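Serpin B3 (Homo sapiens, PDB 4ZK3) belongs to the serpin family of protease inhibitors and is the source of Pso p27, a psoriasis-associated form that builds large aggregates. Local coordinates at residues Ile103-Phe108 with Tyr127-Glu132; Phe108-Tyr113 with Val134-Ala139; Asn161-Gly166 with Gly327-Ala332; Lys208-Met213 with Gly385-Pro390. All coordinates share one frame; numbering follows the deposited sequence.

Contact 1: residues Ile103-Phe108 with Tyr127-Glu132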
loop_
_atom_site.group_PDB
_atom_site.type_symbol
_atom_site.label_atom_id
_atom_site.label_comp_id
_atom_site.label_asym_id
_atom_site.label_seq_id
_atom_site.Cartn_x
_atom_site.Cartn_y
_atom_site.Cartn_z
ATOM N N ILE A 103 11.561 2.716 -2.982
ATOM C CA ILE A 103 11.002 2.843 -1.650
ATOM C C ILE A 103 12.030 3.459 -0.763
ATOM O O ILE A 103 13.194 3.054 -0.805
ATOM C CB ILE A 103 10.517 1.474 -1.176
ATOM C CG1 ILE A 103 9.689 1.584 0.113
ATOM C CG2 ILE A 103 11.671 0.511 -1.029
ATOM C CD1 ILE A 103 8.825 0.390 0.291
ATOM N N ALA A 104 11.602 4.354 0.110
ATOM C CA ALA A 104 12.515 4.958 1.064
ATOM C C ALA A 104 11.833 5.130 2.420
ATOM O O ALA A 104 10.602 5.363 2.501
ATOM C CB ALA A 104 12.914 6.320 0.544
ATOM N N ASN A 105 12.665 5.104 3.450
ATOM C CA ASN A 105 12.299 5.292 4.809
ATOM C C ASN A 105 13.088 6.429 5.364
ATOM O O ASN A 105 14.260 6.572 5.068
ATOM C CB ASN A 105 12.628 3.995 5.575
ATOM C CG ASN A 105 11.725 2.880 5.193
ATOM O OD1 ASN A 105 12.145 1.760 4.779
ATOM N ND2 ASN A 105 10.477 3.154 5.293
ATOM N N LYS A 106 12.475 7.255 6.189
ATOM C CA LYS A 106 13.172 8.364 6.791
ATOM C C LYS A 106 12.660 8.734 8.181
ATOM O O LYS A 106 11.489 8.703 8.440
ATOM C CB LYS A 106 13.100 9.615 5.873
ATOM C CG LYS A 106 14.075 10.737 6.287
ATOM C CD LYS A 106 14.150 11.816 5.228
ATOM C CE LYS A 106 15.096 12.937 5.601
ATOM N NZ LYS A 106 15.380 13.892 4.466
ATOM N N LEU A 107 13.591 9.108 9.059
ATOM C CA LEU A 107 13.315 9.652 10.360
ATOM C C LEU A 107 13.553 11.167 10.386
ATOM O O LEU A 107 14.641 11.650 10.138
ATOM C CB LEU A 107 14.143 8.930 11.428
ATOM C CG LEU A 107 14.137 9.570 12.818
ATOM C CD1 LEU A 107 12.758 9.679 13.412
ATOM C CD2 LEU A 107 15.020 8.857 13.803
ATOM N N PHE A 108 12.525 11.908 10.739
ATOM C CA PHE A 108 12.637 13.331 10.968
ATOM C C PHE A 108 12.500 13.492 12.502
ATOM O O PHE A 108 11.461 13.200 13.089
ATOM C CB PHE A 108 11.544 14.132 10.274
ATOM C CG PHE A 108 11.616 14.139 8.761
ATOM C CD1 PHE A 108 10.956 13.137 8.005
ATOM C CD2 PHE A 108 12.283 15.123 8.081
ATOM C CE1 PHE A 108 11.011 13.120 6.610
ATOM C CE2 PHE A 108 12.311 15.125 6.677
ATOM C CZ PHE A 108 11.671 14.131 5.961
ATOM N N TYR A 127 15.985 -0.983 7.677
ATOM C CA TYR A 127 14.985 -0.216 6.915
ATOM C C TYR A 127 15.635 0.823 6.036
ATOM O O TYR A 127 14.954 1.574 5.370
ATOM C CB TYR A 127 14.008 0.465 7.887
ATOM C CG TYR A 127 13.124 -0.535 8.512
ATOM C CD1 TYR A 127 11.975 -0.981 7.861
ATOM C CD2 TYR A 127 13.490 -1.151 9.692
ATOM C CE1 TYR A 127 11.185 -1.959 8.426
ATOM C CE2 TYR A 127 12.709 -2.156 10.243
ATOM C CZ TYR A 127 11.572 -2.539 9.630
ATOM O OH TYR A 127 10.818 -3.545 10.185
ATOM N N GLN A 128 16.977 0.863 6.011
ATOM C CA GLN A 128 17.707 1.797 5.135
ATOM C C GLN A 128 17.279 3.228 5.449
ATOM O O GLN A 128 17.292 4.101 4.601
ATOM C CB GLN A 128 17.478 1.473 3.656
ATOM C CG GLN A 128 17.622 0.006 3.266
ATOM C CD GLN A 128 17.316 -0.287 1.739
ATOM O OE1 GLN A 128 16.467 0.352 1.073
ATOM N NE2 GLN A 128 18.013 -1.286 1.206
ATOM N N THR A 129 16.910 3.484 6.693
ATOM C CA THR A 129 16.354 4.749 7.073
ATOM C C THR A 129 17.460 5.848 7.132
ATOM O O THR A 129 18.485 5.655 7.790
ATOM C CB THR A 129 15.660 4.595 8.433
ATOM O OG1 THR A 129 14.685 3.530 8.333
ATOM C CG2 THR A 129 14.965 5.902 8.814
ATOM N N SER A 130 17.219 7.006 6.517
ATOM C CA SER A 130 18.089 8.163 6.714
ATOM C C SER A 130 17.418 9.037 7.762
ATOM O O SER A 130 16.249 8.846 8.077
ATOM C CB SER A 130 18.301 8.940 5.392
ATOM O OG SER A 130 17.035 9.331 4.871
ATOM N N VAL A 131 18.189 9.945 8.337
ATOM C CA VAL A 131 17.751 10.758 9.462
ATOM C C VAL A 131 17.949 12.235 9.131
ATOM O O VAL A 131 19.047 12.658 8.719
ATOM C CB VAL A 131 18.568 10.440 10.705
ATOM C CG1 VAL A 131 18.144 11.335 11.843
ATOM C CG2 VAL A 131 18.414 8.941 11.068
ATOM N N GLU A 132 16.914 13.011 9.333
ATOM C CA GLU A 132 17.075 14.449 9.200
ATOM C C GLU A 132 16.529 15.093 10.452
ATOM O O GLU A 132 15.467 14.691 10.948
ATOM C CB GLU A 132 16.368 14.984 7.945
ATOM C CG GLU A 132 16.463 16.493 7.877
ATOM C CD GLU A 132 16.340 17.069 6.485
ATOM O OE1 GLU A 132 15.871 16.317 5.590
ATOM O OE2 GLU A 132 16.696 18.278 6.307
HETATM O O HOH W 1 15.546 3.108 0.600
HETATM O O HOH W 2 15.432 4.313 2.654
HETATM O O HOH W 3 15.758 7.784 3.138
#

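Contact 2: residues Phe108-Tyr113 with Val134-Ala139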
loop_
_atom_site.group_PDB
_atom_site.type_symbol
_atom_site.label_atom_id
_atom_site.label_comp_id
_atom_site.label_asym_id
_atom_site.label_seq_id
_atom_site.Cartn_x
_atom_site.Cartn_y
_atom_site.Cartn_z
ATOM N N PHE A 108 12.525 11.908 10.739
ATOM C CA PHE A 108 12.637 13.331 10.968
ATOM C C PHE A 108 12.500 13.492 12.502
ATOM O O PHE A 108 11.461 13.200 13.089
ATOM C CB PHE A 108 11.544 14.132 10.274
ATOM C CG PHE A 108 11.616 14.139 8.761
ATOM C CD1 PHE A 108 10.956 13.137 8.005
ATOM C CD2 PHE A 108 12.283 15.123 8.081
ATOM C CE1 PHE A 108 11.011 13.120 6.610
ATOM C CE2 PHE A 108 12.311 15.125 6.677
ATOM C CZ PHE A 108 11.671 14.131 5.961
ATOM N N GLY A 109 13.568 13.933 13.157
ATOM C CA GLY A 109 13.486 14.152 14.583
ATOM C C GLY A 109 13.723 15.572 14.987
ATOM O O GLY A 109 14.427 16.300 14.312
ATOM N N GLU A 110 13.173 15.936 16.138
ATOM C CA GLU A 110 13.470 17.221 16.723
ATOM C C GLU A 110 14.982 17.415 16.867
ATOM O O GLU A 110 15.723 16.522 17.308
ATOM C CB GLU A 110 12.699 17.409 18.015
ATOM C CG GLU A 110 13.266 18.511 18.906
ATOM C CD GLU A 110 13.245 19.899 18.301
ATOM O OE1 GLU A 110 12.358 20.209 17.472
ATOM O OE2 GLU A 110 14.133 20.673 18.662
ATOM N N LYS A 111 15.421 18.590 16.420
ATOM C CA LYS A 111 16.814 18.978 16.293
ATOM C C LYS A 111 17.601 18.829 17.613
ATOM O O LYS A 111 18.754 18.360 17.655
ATOM C CB LYS A 111 16.821 20.458 15.868
ATOM C CG LYS A 111 17.965 20.902 14.982
ATOM C CD LYS A 111 17.760 22.363 14.545
ATOM C CE LYS A 111 17.187 23.206 15.688
ATOM N NZ LYS A 111 17.564 24.649 15.640
ATOM N N THR A 112 16.939 19.179 18.685
ATOM C CA THR A 112 17.556 19.091 19.987
ATOM C C THR A 112 17.349 17.772 20.704
ATOM O O THR A 112 17.788 17.616 21.837
ATOM C CB THR A 112 17.043 20.227 20.887
ATOM O OG1 THR A 112 15.621 20.125 21.069
ATOM C CG2 THR A 112 17.391 21.571 20.267
ATOM N N TYR A 113 16.775 16.792 20.035
ATOM C CA TYR A 113 16.298 15.625 20.724
ATOM C C TYR A 113 17.213 14.469 20.444
ATOM O O TYR A 113 17.605 14.279 19.322
ATOM C CB TYR A 113 14.908 15.330 20.253
ATOM C CG TYR A 113 14.174 14.323 21.097
ATOM C CD1 TYR A 113 13.618 14.684 22.303
ATOM C CD2 TYR A 113 13.991 13.021 20.659
ATOM C CE1 TYR A 113 12.944 13.761 23.091
ATOM C CE2 TYR A 113 13.301 12.120 21.417
ATOM C CZ TYR A 113 12.801 12.492 22.638
ATOM O OH TYR A 113 12.131 11.569 23.373
ATOM N N VAL A 134 14.981 18.413 12.270
ATOM C CA VAL A 134 14.160 19.592 11.961
ATOM C C VAL A 134 13.719 20.269 13.240
ATOM O O VAL A 134 13.844 19.706 14.354
ATOM C CB VAL A 134 12.954 19.206 11.061
ATOM C CG1 VAL A 134 13.499 18.473 9.838
ATOM C CG2 VAL A 134 11.960 18.307 11.800
ATOM N N ASP A 135 13.279 21.520 13.097
ATOM C CA ASP A 135 12.919 22.376 14.218
ATOM C C ASP A 135 11.444 22.320 14.501
ATOM O O ASP A 135 10.687 23.228 14.128
ATOM C CB ASP A 135 13.353 23.830 13.913
ATOM C CG ASP A 135 13.390 24.749 15.174
ATOM O OD1 ASP A 135 12.765 24.482 16.232
ATOM O OD2 ASP A 135 14.066 25.789 15.062
ATOM N N PHE A 136 11.007 21.254 15.162
ATOM C CA PHE A 136 9.601 21.068 15.475
ATOM C C PHE A 136 9.285 22.069 16.607
ATOM O O PHE A 136 8.177 22.566 16.682
ATOM C CB PHE A 136 9.224 19.636 15.988
ATOM C CG PHE A 136 9.207 18.513 14.921
ATOM C CD1 PHE A 136 8.404 18.592 13.795
ATOM C CD2 PHE A 136 9.958 17.347 15.112
ATOM C CE1 PHE A 136 8.372 17.567 12.849
ATOM C CE2 PHE A 136 9.945 16.338 14.174
ATOM C CZ PHE A 136 9.149 16.452 13.037
ATOM N N ALA A 137 10.252 22.303 17.506
ATOM C CA ALA A 137 9.978 23.077 18.721
ATOM C C ALA A 137 9.542 24.466 18.357
ATOM O O ALA A 137 8.503 24.909 18.797
ATOM C CB ALA A 137 11.201 23.145 19.636
ATOM N N ASN A 138 10.325 25.135 17.523
ATOM C CA ASN A 138 10.011 26.499 17.177
ATOM C C ASN A 138 9.342 26.683 15.847
ATOM O O ASN A 138 8.952 27.780 15.551
ATOM C CB ASN A 138 11.271 27.340 17.153
ATOM C CG ASN A 138 12.134 27.106 18.359
ATOM O OD1 ASN A 138 13.310 26.740 18.226
ATOM N ND2 ASN A 138 11.555 27.233 19.522
ATOM N N ALA A 139 9.206 25.647 15.027
ATOM C CA ALA A 139 8.717 25.836 13.660
ATOM C C ALA A 139 7.979 24.585 13.169
ATOM O O ALA A 139 8.348 23.983 12.178
ATOM C CB ALA A 139 9.900 26.191 12.783
HETATM O O HOH W 4 14.750 23.154 17.974
#

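Contact 3: residues Asn161-Gly166 with Gly327-Ala332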
loop_
_atom_site.group_PDB
_atom_site.type_symbol
_atom_site.label_atom_id
_atom_site.label_comp_id
_atom_site.label_asym_id
_atom_site.label_seq_id
_atom_site.Cartn_x
_atom_site.Cartn_y
_atom_site.Cartn_z
ATOM N N ASN A 161 0.936 16.859 0.496
ATOM C CA ASN A 161 0.286 17.195 1.756
ATOM C C ASN A 161 0.009 15.926 2.627
ATOM O O ASN A 161 -1.036 15.774 3.269
ATOM C CB ASN A 161 -0.952 18.085 1.524
ATOM C CG ASN A 161 -1.411 18.813 2.799
ATOM O OD1 ASN A 161 -2.525 18.634 3.277
ATOM N ND2 ASN A 161 -0.553 19.659 3.332
ATOM N N LEU A 162 0.965 15.013 2.658
ATOM C CA LEU A 162 0.756 13.748 3.359
ATOM C C LEU A 162 0.223 13.972 4.769
ATOM O O LEU A 162 -0.701 13.311 5.172
ATOM C CB LEU A 162 2.077 12.942 3.406
ATOM C CG LEU A 162 1.983 11.664 4.281
ATOM C CD1 LEU A 162 0.961 10.646 3.738
ATOM C CD2 LEU A 162 3.376 11.079 4.449
ATOM N N ILE A 163 0.832 14.936 5.479
ATOM C CA ILE A 163 0.509 15.234 6.856
ATOM C C ILE A 163 -0.246 16.603 6.887
ATOM O O ILE A 163 0.377 17.650 6.711
ATOM C CB ILE A 163 1.743 15.329 7.746
ATOM C CG1 ILE A 163 2.621 14.039 7.704
ATOM C CG2 ILE A 163 1.298 15.547 9.183
ATOM C CD1 ILE A 163 3.962 14.270 8.352
ATOM N N PRO A 164 -1.574 16.566 7.064
ATOM C CA PRO A 164 -2.334 17.808 7.114
ATOM C C PRO A 164 -2.125 18.563 8.437
ATOM O O PRO A 164 -1.524 18.032 9.382
ATOM C CB PRO A 164 -3.791 17.337 6.950
ATOM C CG PRO A 164 -3.687 16.013 6.246
ATOM C CD PRO A 164 -2.488 15.410 6.950
ATOM N N GLU A 165 -2.599 19.805 8.487
ATOM C CA GLU A 165 -2.395 20.652 9.659
ATOM C C GLU A 165 -3.133 19.946 10.737
ATOM O O GLU A 165 -4.075 19.218 10.462
ATOM C CB GLU A 165 -3.038 22.017 9.442
ATOM C CG GLU A 165 -2.629 22.681 8.139
ATOM C CD GLU A 165 -3.342 23.985 7.937
ATOM O OE1 GLU A 165 -4.131 24.074 6.958
ATOM O OE2 GLU A 165 -3.109 24.885 8.799
ATOM N N GLY A 166 -2.725 20.138 11.969
ATOM C CA GLY A 166 -3.376 19.478 13.063
ATOM C C GLY A 166 -2.530 18.355 13.592
ATOM O O GLY A 166 -2.643 17.992 14.739
ATOM N N GLY A 327 -0.173 10.082 15.951
ATOM C CA GLY A 327 -0.939 9.754 14.742
ATOM C C GLY A 327 -0.227 8.839 13.740
ATOM O O GLY A 327 0.964 8.587 13.823
ATOM N N VAL A 328 -0.997 8.298 12.820
ATOM C CA VAL A 328 -0.502 7.450 11.733
ATOM C C VAL A 328 -1.389 7.771 10.548
ATOM O O VAL A 328 -2.618 7.609 10.635
ATOM C CB VAL A 328 -0.569 5.944 12.018
ATOM C CG1 VAL A 328 0.054 5.121 10.863
ATOM C CG2 VAL A 328 0.176 5.632 13.296
ATOM N N LEU A 329 -0.762 8.296 9.500
ATOM C CA LEU A 329 -1.428 8.769 8.301
ATOM C C LEU A 329 -0.898 8.047 7.037
ATOM O O LEU A 329 0.292 7.719 6.945
ATOM C CB LEU A 329 -1.186 10.245 8.129
ATOM C CG LEU A 329 -1.638 11.149 9.267
ATOM C CD1 LEU A 329 -1.418 12.531 8.767
ATOM C CD2 LEU A 329 -3.101 10.949 9.587
ATOM N N HIS A 330 -1.794 7.820 6.097
ATOM C CA HIS A 330 -1.478 7.168 4.816
ATOM C C HIS A 330 -2.219 7.850 3.709
ATOM O O HIS A 330 -3.417 8.178 3.854
ATOM C CB HIS A 330 -1.887 5.710 4.870
ATOM C CG HIS A 330 -1.435 4.886 3.703
ATOM N ND1 HIS A 330 -0.117 4.502 3.511
ATOM C CD2 HIS A 330 -2.131 4.330 2.688
ATOM C CE1 HIS A 330 -0.023 3.763 2.412
ATOM N NE2 HIS A 330 -1.218 3.677 1.881
ATOM N N LYS A 331 -1.539 7.993 2.582
ATOM C CA LYS A 331 -2.115 8.539 1.389
ATOM C C LYS A 331 -1.564 7.811 0.144
ATOM O O LYS A 331 -0.393 7.497 0.038
ATOM C CB LYS A 331 -1.802 10.045 1.362
ATOM C CG LYS A 331 -2.692 10.813 0.422
ATOM C CD LYS A 331 -2.488 12.315 0.539
ATOM C CE LYS A 331 -3.330 13.030 -0.501
ATOM N NZ LYS A 331 -3.270 14.499 -0.257
ATOM N N ALA A 332 -2.406 7.605 -0.843
ATOM C CA ALA A 332 -2.052 6.748 -1.973
ATOM C C ALA A 332 -2.720 7.230 -3.253
ATOM O O ALA A 332 -3.807 7.831 -3.215
ATOM C CB ALA A 332 -2.407 5.279 -1.691
HETATM O O HOH W 5 -3.411 15.361 2.320
#

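Contact 4: residues Lys208-Met213 with Gly385-Pro390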
loop_
_atom_site.group_PDB
_atom_site.type_symbol
_atom_site.label_atom_id
_atom_site.label_comp_id
_atom_site.label_asym_id
_atom_site.label_seq_id
_atom_site.Cartn_x
_atom_site.Cartn_y
_atom_site.Cartn_z
ATOM N N LYS A 208 -22.022 5.727 -15.043
ATOM C CA LYS A 208 -21.181 6.905 -15.246
ATOM C C LYS A 208 -20.378 6.677 -16.509
ATOM O O LYS A 208 -19.936 5.572 -16.767
ATOM C CB LYS A 208 -20.174 7.047 -14.101
ATOM C CG LYS A 208 -20.688 7.653 -12.819
ATOM C CD LYS A 208 -20.042 9.011 -12.614
ATOM C CE LYS A 208 -19.941 9.342 -11.153
ATOM N NZ LYS A 208 -18.843 10.321 -10.949
ATOM N N SER A 209 -20.129 7.722 -17.271
ATOM C CA SER A 209 -19.278 7.612 -18.425
ATOM C C SER A 209 -17.790 7.433 -18.038
ATOM O O SER A 209 -17.363 7.838 -16.951
ATOM C CB SER A 209 -19.407 8.844 -19.273
ATOM O OG SER A 209 -18.488 8.730 -20.336
ATOM N N ILE A 210 -17.033 6.791 -18.919
ATOM C CA ILE A 210 -15.678 6.393 -18.623
ATOM C C ILE A 210 -14.963 6.146 -19.949
ATOM O O ILE A 210 -15.568 5.766 -20.955
ATOM C CB ILE A 210 -15.642 5.094 -17.731
ATOM C CG1 ILE A 210 -14.442 5.152 -16.791
ATOM C CG2 ILE A 210 -15.677 3.828 -18.627
ATOM C CD1 ILE A 210 -14.418 4.104 -15.699
ATOM N N GLN A 211 -13.654 6.332 -19.968
ATOM C CA GLN A 211 -12.884 6.006 -21.154
ATOM C C GLN A 211 -12.413 4.555 -21.020
ATOM O O GLN A 211 -11.641 4.201 -20.097
ATOM C CB GLN A 211 -11.726 6.979 -21.319
ATOM C CG GLN A 211 -12.153 8.429 -21.553
ATOM C CD GLN A 211 -12.850 8.593 -22.903
ATOM O OE1 GLN A 211 -14.058 8.848 -22.958
ATOM N NE2 GLN A 211 -12.122 8.357 -23.973
ATOM N N MET A 212 -12.887 3.696 -21.909
ATOM C CA MET A 212 -12.577 2.262 -21.832
ATOM C C MET A 212 -11.500 1.839 -22.785
ATOM O O MET A 212 -11.664 1.940 -23.985
ATOM C CB MET A 212 -13.836 1.393 -22.081
ATOM C CG MET A 212 -13.590 -0.113 -21.807
ATOM S SD MET A 212 -13.368 -0.397 -20.021
ATOM C CE MET A 212 -15.019 -0.198 -19.409
ATOM N N MET A 213 -10.393 1.304 -22.257
ATOM C CA MET A 213 -9.321 0.838 -23.118
ATOM C C MET A 213 -9.619 -0.610 -23.481
ATOM O O MET A 213 -10.257 -1.338 -22.713
ATOM C CB MET A 213 -7.946 0.931 -22.446
ATOM C CG MET A 213 -7.672 2.220 -21.687
ATOM S SD MET A 213 -6.034 2.204 -20.920
ATOM C CE MET A 213 -6.109 0.801 -19.790
ATOM N N GLY A 385 -6.350 -2.301 -4.058
ATOM C CA GLY A 385 -7.437 -1.379 -4.259
ATOM C C GLY A 385 -8.733 -1.940 -4.730
ATOM O O GLY A 385 -8.828 -3.096 -5.168
ATOM N N ARG A 386 -9.756 -1.105 -4.601
ATOM C CA ARG A 386 -11.073 -1.390 -5.144
ATOM C C ARG A 386 -11.527 -0.178 -5.932
ATOM O O ARG A 386 -11.456 0.982 -5.429
ATOM C CB ARG A 386 -12.109 -1.625 -4.051
ATOM C CG ARG A 386 -13.535 -1.678 -4.640
ATOM C CD ARG A 386 -14.566 -1.893 -3.593
ATOM N NE ARG A 386 -14.830 -0.704 -2.869
ATOM C CZ ARG A 386 -15.351 -0.635 -1.634
ATOM N NH1 ARG A 386 -15.626 -1.705 -0.905
ATOM N NH2 ARG A 386 -15.590 0.557 -1.116
ATOM N N PHE A 387 -11.885 -0.425 -7.176
ATOM C CA PHE A 387 -12.471 0.601 -8.050
ATOM C C PHE A 387 -13.971 0.394 -8.164
ATOM O O PHE A 387 -14.401 -0.531 -8.824
ATOM C CB PHE A 387 -11.901 0.481 -9.445
ATOM C CG PHE A 387 -12.265 1.648 -10.340
ATOM C CD1 PHE A 387 -11.757 2.917 -10.080
ATOM C CD2 PHE A 387 -13.152 1.471 -11.420
ATOM C CE1 PHE A 387 -12.088 3.982 -10.902
ATOM C CE2 PHE A 387 -13.462 2.531 -12.258
ATOM C CZ PHE A 387 -12.926 3.788 -11.989
ATOM N N SER A 388 -14.753 1.248 -7.505
ATOM C CA SER A 388 -16.195 1.158 -7.454
ATOM C C SER A 388 -16.877 2.135 -8.390
ATOM O O SER A 388 -17.994 1.884 -8.835
ATOM C CB SER A 388 -16.658 1.474 -6.028
ATOM O OG SER A 388 -16.136 0.495 -5.124
ATOM N N SER A 389 -16.258 3.297 -8.601
ATOM C CA SER A 389 -16.803 4.315 -9.505
ATOM C C SER A 389 -15.785 5.320 -9.967
ATOM O O SER A 389 -14.994 5.773 -9.159
ATOM C CB SER A 389 -17.895 5.125 -8.803
ATOM O OG SER A 389 -18.391 6.133 -9.688
ATOM N N PRO A 390 -15.864 5.748 -11.239
ATOM C CA PRO A 390 -15.181 7.006 -11.526
ATOM C C PRO A 390 -15.865 8.172 -10.813
ATOM O O PRO A 390 -16.951 8.065 -10.241
ATOM C CB PRO A 390 -15.295 7.158 -13.047
ATOM C CG PRO A 390 -16.482 6.361 -13.426
ATOM C CD PRO A 390 -16.738 5.331 -12.345
ATOM O OXT PRO A 390 -15.301 9.259 -10.752
#

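Contact 1: residues Ile103-Phe108 with Tyr127-Glu132
Lys106, Leu107 and Phe108 pair in parallel with Ser130, Val131 and Glu132, the two strand axes crossing at -31°. Leu107 carries the main backbone bonds. Its N donates to Ser130 O at 2.8 Å, and its O accepts from Glu132 N, also at 2.8 Å. The next bond back, Ser130 N to Asn105 O, is weak at 3.3 Å. In serpin terms these are strands s2A and s1A of sheet A, joined by helix 117-127.

Lys106 and Glu132 cross above the pairing. CG of Lys106 stands anti to the backbone N (chi1 -167°), and the extended chain beyond it takes NZ to Glu132 OE1 at 2.7 Å, nearly in line with the C-O bond. This is a salt bridge. Lys106 CE rests on Glu132 CB at 3.4 Å, and NZ also makes a cation-pi contact with Trp150. Thr129 CG2 lies 3.5 Å from Leu107 N, against the backbone of the strand. Asn105 OD1 sits 2.9 Å from Tyr127 O. Both are acceptors, so this pair is no bond; the amide nitrogen of Asn105 is held instead by Ser36 OG.

Three waters bridge the segments, joining Ile103 O to Gln128 OE1, Asn105 N to Gln128 O, and Asn105 O to Ser130 OG. The chemistry thus changes along the strands: direct backbone hydrogen bonds and a charge pair near Glu132, water links from Ser130 back to Gln128.

Contact 2: residues Phe108-Tyr113 with Val134-Ala139
Glu110 OE1 is gripped by two backbone N-H groups in succession. Ala137 N bonds to it at 3.0 Å, from above the carboxylate plane (41° out of it). Phe136 N, at 2.9 Å, makes a weak bond. The bend of the Glu110 chain at chi2 (62°) places CD near this loop. The other oxygen, OE2, takes both Thr112 OG1, at 2.9 Å, and Thr112 N. It also receives a water that bonds weakly to Asp135 OD1. These donors would favour a charged carboxylate, although Asp135 lies close by.

Here strands s2A and s1A of serpin sheet A end side by side. Val134 N bonds to Gly109 O at 3.0 Å, and Lys111 N to Val134 O at 2.8 Å. Glu110 to Tyr113 then forms a type I turn. In the facing loop, Asp135 OD1 accepts from Asn138 N, an Asx motif just before helix 140-153.

Val134 touches two rings, one with each methyl. Its CG2 stands over the centre of the Phe136 ring, 3.5 Å above the plane, while CG1 meets the edge of Phe108 at CD2. The rim of Phe136 points its CE2 at Phe108 O (3.7 Å). Ile147 of helix 140-153 touches both rings. Farther out, Lys111 NZ and Asp135 OD2 form a long salt bridge of 3.7 Å.

Contact 3: residues Asn161-Gly166 with Gly327-Ala332
Leu329 CD1 is the main apolar point of this contact. It lies 3.6 Å from Pro164 CD and 4.1 Å from Ile163 CG2. The side chains of Leu329 and Pro164 slide past each other in opposite directions; those of Leu329 and Ile163 cross at about a right angle. The same methyl also touches a backbone oxygen, Leu162 O, at 3.7 Å. A second apolar point is Leu162 CD1, packed on Lys331 CB at 3.7 Å. Here too the two side chains run past each other in opposite directions.

The polar link goes through water. One water donates to Asn161 O at 2.6 Å and accepts from Lys331 NZ at 2.7 Å. The lysine chain is extended, and its NZ also bonds directly to Lys160 O. The ammonium is therefore tied to two carbonyls of the loop, one of them indirectly.

The loop follows helix 140-153, helix F of serpins, and leads back to strand 174-185. Arg144 and Asn148 of that helix bond to Ile163 O and Ile163 N. Below it, strand 327-332 lies in sheet A between strand 276-294 and strand 340-351. The latter has the place of an inserted reactive-centre loop, and its Ala348 touches both Leu162 and Ile163.

Contact 4: residues Lys208-Met213 with Gly385-Pro390
Lys208 NZ donates to Pro390 O at 3.0 Å, reaching the C-terminal carboxylate of the chain. NZ comes from above the carboxylate plane: the C=O...N angle is 112°, and NZ stands 42° out of it. The second oxygen, OXT, lies 3.7 Å from NZ, a long salt bridge. CG of Lys208 is anti to its own carbonyl carbon, and the chain then bends at chi2 (-112°) to set CD near Pro390 O. Ser389 OG also sits close to Pro390 O, but at a separation too short to be trusted in detail.

In serpin terms this joins strand s3C, the start of strand 206-224, to the tail that follows s5B, the last strand. So the C terminus is fastened to an inner strand of sheet C, at the end near Lys208. The backbones do not pair; the nearest CA atoms, those of Lys208 and Pro390, are 7.1 Å apart.

The proline ring gives the apolar half of the contact. Its CG touches Lys208 CB and Ile210 CD1, each at 3.8 Å. The Ile210 and Pro390 side chains cross at about a right angle. Phe200 of strand 196-201 touches both Ile210 and Pro390. It also meets Phe387 edge-to-face, in an aromatic cluster with Phe287 and Phe369. Ile210 reaches Phe387 tip to tip, its CD1 lying at the ring edge, 3.9 Å from CE2.

In the fold
Contacts 1 and 2 are consecutive parts of one joint. Both use strand 99-110, share Phe108, and touch through Glu132 O and Gly109 N. Contact 1 pairs strand with strand; contact 2 is more buried and adds a carboxylate that accepts from loop N-H groups to the last backbone bonds. Contact 3, about 17 Å from contact 1 between centres, also lies on sheet A, but there a loop rests on the sheet by apolar packing and one water. Helix 140-153 reaches all three. Contact 4 stands apart, about 43 Å from contact 2 between centres and across the middle of the chain. It ties the exposed C terminus to sheet C by charge, with buried aromatic packing behind.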